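IclR transcriptional regulator (PDB 1MKM) probably binds DNA through an N-terminal winged helix-turn-helix domain and regulates transcription, most likely as a repressor, with a zinc-binding C-terminal domain of the IclR family. Local coordinates at residues B[141-145]-B[201-205]; B[119-123]-B[218-223]. All blocks are in the same frame, centred on the assembly; numbering follows the deposited sequence.

Contact 1 (B[141-145]-B[201-205]); sequences SILAF and GVPIF
S141, P203 and F145 carry most of this contact, in which the last turn of a helix and the chain just past it lie against an extended strand. Residues 141-143 are loosely helical; A144 and F145 are loop, and a weak bond from F145 N to I142 O (3.3 Å) closes the turn. The 201-205 backbone, on strand 197-205, is extended throughout. The backbones come closest at S141 and V202, with CA atoms 5.5 Å apart. S141, chi1 t, points its CB toward the strand and donates a weak hydrogen bond from OG to G201 O (3.2 Å), though OG sits too tightly in the model for its place to be certain. F145 (chi1 m) sets its CD1 3.8 Å from P203 CG, while F205 (chi1 m) brings CZ over one face of the F145 ring, 3.2 Å from F145 CD2; the ring centroids are 4.8 Å apart, the planes oblique at 54°. This is helix-on-sheet packing in the GAF-like C-terminal domain. I142 and F145 also touch P211 of strand 211-220, A144 meets helix 171-184, and V202 points away, to helix 226-246.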
loop_
_atom_site.group_PDB
_atom_site.type_symbol
_atom_site.label_atom_id
_atom_site.label_comp_id
_atom_site.label_asym_id
_atom_site.label_seq_id
_atom_site.Cartn_x
_atom_site.Cartn_y
_atom_site.Cartn_z
ATOM N N SER B 141 7.002 -28.035 -28.742
ATOM C CA SER B 141 8.417 -27.801 -28.992
ATOM C C SER B 141 9.208 -28.950 -28.346
ATOM O O SER B 141 10.271 -29.334 -28.829
ATOM C CB SER B 141 8.825 -26.451 -28.384
ATOM O OG SER B 141 10.100 -26.016 -28.823
ATOM N N ILE B 142 8.681 -29.503 -27.254
ATOM C CA ILE B 142 9.346 -30.608 -26.560
ATOM C C ILE B 142 8.975 -31.938 -27.207
ATOM O O ILE B 142 9.804 -32.849 -27.297
ATOM C CB ILE B 142 8.963 -30.656 -25.058
ATOM C CG1 ILE B 142 9.575 -29.457 -24.326
ATOM C CG2 ILE B 142 9.445 -31.965 -24.431
ATOM C CD1 ILE B 142 9.137 -29.327 -22.882
ATOM N N LEU B 143 7.726 -32.040 -27.657
ATOM C CA LEU B 143 7.238 -33.247 -28.318
ATOM C C LEU B 143 7.781 -33.360 -29.734
ATOM O O LEU B 143 7.440 -34.291 -30.465
ATOM C CB LEU B 143 5.711 -33.242 -28.376
ATOM C CG LEU B 143 4.986 -33.976 -27.248
ATOM C CD1 LEU B 143 3.471 -33.918 -27.467
ATOM C CD2 LEU B 143 5.473 -35.419 -27.222
ATOM N N ALA B 144 8.621 -32.406 -30.121
ATOM C CA ALA B 144 9.201 -32.398 -31.456
ATOM C C ALA B 144 10.644 -32.858 -31.421
ATOM O O ALA B 144 11.382 -32.670 -32.385
ATOM C CB ALA B 144 9.120 -30.999 -32.056
ATOM N N PHE B 145 11.051 -33.449 -30.303
ATOM C CA PHE B 145 12.416 -33.932 -30.164
ATOM C C PHE B 145 12.527 -35.149 -29.261
ATOM O O PHE B 145 13.626 -35.651 -29.020
ATOM C CB PHE B 145 13.340 -32.819 -29.655
ATOM C CG PHE B 145 13.657 -31.775 -30.690
ATOM C CD1 PHE B 145 12.767 -30.739 -30.952
ATOM C CD2 PHE B 145 14.833 -31.857 -31.436
ATOM C CE1 PHE B 145 13.037 -29.801 -31.941
ATOM C CE2 PHE B 145 15.115 -30.923 -32.426
ATOM C CZ PHE B 145 14.213 -29.893 -32.680
ATOM N N GLY B 201 7.629 -21.152 -28.919
ATOM C CA GLY B 201 8.505 -21.917 -28.058
ATOM C C GLY B 201 9.627 -22.664 -28.745
ATOM O O GLY B 201 9.530 -23.021 -29.918
ATOM N N VAL B 202 10.688 -22.908 -27.979
ATOM C CA VAL B 202 11.887 -23.609 -28.430
ATOM C C VAL B 202 12.309 -24.569 -27.308
ATOM O O VAL B 202 12.091 -24.279 -26.130
ATOM C CB VAL B 202 13.031 -22.601 -28.695
ATOM C CG1 VAL B 202 14.283 -23.321 -29.145
ATOM C CG2 VAL B 202 12.597 -21.593 -29.733
ATOM N N PRO B 203 12.907 -25.725 -27.654
ATOM C CA PRO B 203 13.342 -26.705 -26.646
ATOM C C PRO B 203 14.674 -26.390 -25.969
ATOM O O PRO B 203 15.369 -25.447 -26.334
ATOM C CB PRO B 203 13.428 -28.012 -27.437
ATOM C CG PRO B 203 12.558 -27.781 -28.625
ATOM C CD PRO B 203 12.871 -26.354 -28.982
ATOM N N ILE B 204 15.011 -27.206 -24.980
ATOM C CA ILE B 204 16.259 -27.088 -24.232
ATOM C C ILE B 204 16.767 -28.518 -24.086
ATOM O O ILE B 204 16.128 -29.329 -23.422
ATOM C CB ILE B 204 16.033 -26.517 -22.814
ATOM C CG1 ILE B 204 15.592 -25.051 -22.875
ATOM C CG2 ILE B 204 17.322 -26.633 -22.008
ATOM C CD1 ILE B 204 16.737 -24.061 -23.120
ATOM N N PHE B 205 17.908 -28.829 -24.696
ATOM C CA PHE B 205 18.457 -30.182 -24.628
ATOM C C PHE B 205 19.483 -30.379 -23.506
ATOM O O PHE B 205 20.115 -29.424 -23.028
ATOM C CB PHE B 205 19.073 -30.557 -25.980
ATOM C CG PHE B 205 18.120 -30.403 -27.131
ATOM C CD1 PHE B 205 18.427 -29.563 -28.202
ATOM C CD2 PHE B 205 16.886 -31.060 -27.122
ATOM C CE1 PHE B 205 17.512 -29.375 -29.249
ATOM C CE2 PHE B 205 15.966 -30.880 -28.162
ATOM C CZ PHE B 205 16.279 -30.037 -29.226
#

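Contact 2 (B[119-123]-B[218-223]); sequences QSIPM and SGVARK
Q119 begins an irregular, largely extended run, residues 119-123, that passes over the end of a strand, 218-220, and the 3-10 turn 221-223 after it; the backbones are closest at I121 and G219, CA to CA 6.0 Å. The Q119 side chain folds back with chi1 near 10°, and its OE1 accepts a 2.6 Å hydrogen bond from NZ of K223, whose chain is stretched out with chi2 to chi4 all t. The same ammonium has a second partner in a salt bridge to E97. S120 faces the second subunit, its N bonded to E194 and its OG to V124 of that subunit. I121 (chi1 p, chi2 t) points at the strand: CD1 lies 3.7 Å from S218 O, and CG2 4.0 Å from G219 CA and 4.4 Å from V220 CG2. The strand is a central one of the antiparallel sheet in the GAF-like IclR effector domain, and here the loop crosses it beside the zinc site, S218 touching the zinc ligand C199. P122 centres an inverse gamma turn, M123 N to I121 O 2.6 Å, and rests its CD 3.7 Å from V220 CG2, while also packing on V220 of the second subunit. M123, with chi1 to chi3 all t, reaches out until SD is 4.0 Å from S218 CB.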
loop_
_atom_site.group_PDB
_atom_site.type_symbol
_atom_site.label_atom_id
_atom_site.label_comp_id
_atom_site.label_asym_id
_atom_site.label_seq_id
_atom_site.Cartn_x
_atom_site.Cartn_y
_atom_site.Cartn_z
ATOM N N GLN B 119 2.716 -5.914 -19.310
ATOM C CA GLN B 119 1.259 -5.841 -19.185
ATOM C C GLN B 119 0.670 -7.198 -18.776
ATOM O O GLN B 119 1.237 -8.251 -19.077
ATOM C CB GLN B 119 0.635 -5.350 -20.499
ATOM C CG GLN B 119 1.608 -5.287 -21.663
ATOM C CD GLN B 119 1.981 -6.663 -22.189
ATOM O OE1 GLN B 119 1.155 -7.352 -22.799
ATOM N NE2 GLN B 119 3.227 -7.076 -21.950
ATOM N N SER B 120 -0.446 -7.158 -18.054
ATOM C CA SER B 120 -1.108 -8.387 -17.618
ATOM C C SER B 120 -1.706 -9.071 -18.862
ATOM O O SER B 120 -2.274 -8.401 -19.734
ATOM C CB SER B 120 -2.235 -8.055 -16.633
ATOM O OG SER B 120 -1.807 -7.160 -15.618
ATOM N N ILE B 121 -1.566 -10.387 -18.969
ATOM C CA ILE B 121 -2.132 -11.104 -20.113
ATOM C C ILE B 121 -3.203 -12.065 -19.615
ATOM O O ILE B 121 -3.067 -12.643 -18.542
ATOM C CB ILE B 121 -1.051 -11.872 -20.893
ATOM C CG1 ILE B 121 -0.270 -12.805 -19.960
ATOM C CG2 ILE B 121 -0.121 -10.864 -21.592
ATOM C CD1 ILE B 121 0.851 -13.573 -20.679
ATOM N N PRO B 122 -4.289 -12.240 -20.387
ATOM C CA PRO B 122 -5.393 -13.134 -20.004
ATOM C C PRO B 122 -5.066 -14.623 -19.939
ATOM O O PRO B 122 -5.824 -15.443 -20.441
ATOM C CB PRO B 122 -6.467 -12.816 -21.043
ATOM C CG PRO B 122 -5.667 -12.470 -22.253
ATOM C CD PRO B 122 -4.549 -11.608 -21.692
ATOM N N MET B 123 -3.948 -14.959 -19.296
ATOM C CA MET B 123 -3.485 -16.342 -19.152
ATOM C C MET B 123 -3.387 -16.711 -17.672
ATOM O O MET B 123 -2.930 -15.909 -16.862
ATOM C CB MET B 123 -2.110 -16.487 -19.804
ATOM C CG MET B 123 -1.533 -17.882 -19.812
ATOM S SD MET B 123 0.075 -17.898 -20.625
ATOM C CE MET B 123 0.878 -19.275 -19.810
ATOM N N SER B 218 4.922 -15.591 -24.203
ATOM C CA SER B 218 3.475 -15.632 -24.211
ATOM C C SER B 218 2.840 -14.262 -24.148
ATOM O O SER B 218 3.313 -13.384 -23.445
ATOM C CB SER B 218 2.995 -16.496 -23.038
ATOM O OG SER B 218 3.768 -17.692 -22.971
ATOM N N GLY B 219 1.757 -14.081 -24.889
ATOM C CA GLY B 219 1.079 -12.805 -24.870
ATOM C C GLY B 219 -0.238 -12.854 -25.611
ATOM O O GLY B 219 -0.657 -13.916 -26.074
ATOM N N VAL B 220 -0.899 -11.713 -25.722
ATOM C CA VAL B 220 -2.161 -11.680 -26.431
ATOM C C VAL B 220 -1.922 -11.925 -27.918
ATOM O O VAL B 220 -0.885 -11.541 -28.472
ATOM C CB VAL B 220 -2.883 -10.337 -26.245
ATOM C CG1 VAL B 220 -4.226 -10.378 -26.958
ATOM C CG2 VAL B 220 -3.086 -10.064 -24.766
ATOM N N ALA B 221 -2.898 -12.573 -28.545
ATOM C CA ALA B 221 -2.852 -12.932 -29.952
ATOM C C ALA B 221 -2.459 -11.791 -30.879
ATOM O O ALA B 221 -1.613 -11.966 -31.766
ATOM C CB ALA B 221 -4.199 -13.500 -30.366
ATOM N N ARG B 222 -3.064 -10.625 -30.665
ATOM C CA ARG B 222 -2.798 -9.447 -31.489
ATOM C C ARG B 222 -1.321 -9.222 -31.818
ATOM O O ARG B 222 -0.969 -8.946 -32.961
ATOM C CB ARG B 222 -3.335 -8.181 -30.811
ATOM C CG ARG B 222 -4.803 -8.208 -30.457
ATOM C CD ARG B 222 -5.281 -6.804 -30.112
ATOM N NE ARG B 222 -6.582 -6.797 -29.450
ATOM C CZ ARG B 222 -7.242 -5.690 -29.122
ATOM N NH1 ARG B 222 -6.724 -4.500 -29.401
ATOM N NH2 ARG B 222 -8.416 -5.767 -28.503
ATOM N N LYS B 223 -0.460 -9.343 -30.815
ATOM C CA LYS B 223 0.967 -9.112 -30.999
ATOM C C LYS B 223 1.739 -10.060 -31.921
ATOM O O LYS B 223 2.664 -9.638 -32.620
ATOM C CB LYS B 223 1.657 -9.081 -29.630
ATOM C CG LYS B 223 1.344 -7.849 -28.774
ATOM C CD LYS B 223 2.045 -7.939 -27.422
ATOM C CE LYS B 223 1.631 -6.798 -26.499
ATOM N NZ LYS B 223 2.241 -6.924 -25.138
#

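In the fold
From the N terminus, the chain passes through the winged-helix domain and the linking helix 66-75 before entering the C-terminal domain, to which all four segments belong. Residues 119-123, in the loop between strands 108-115 and 130-132, open contact 2, which closes only 95 residues later at 218-223. Within that span, helix 137-143 opens contact 1, closed 56 residues on by strand 197-205, so contact 1 nests wholly inside contact 2. The closing strands, 197-205 and 211-220, are consecutive and antiparallel neighbours in one sheet. Contact 1 ties a helix to the first of them; contact 2 ties a loop at the subunit interface to the second; the centres of the two contacts are about 22 Å apart.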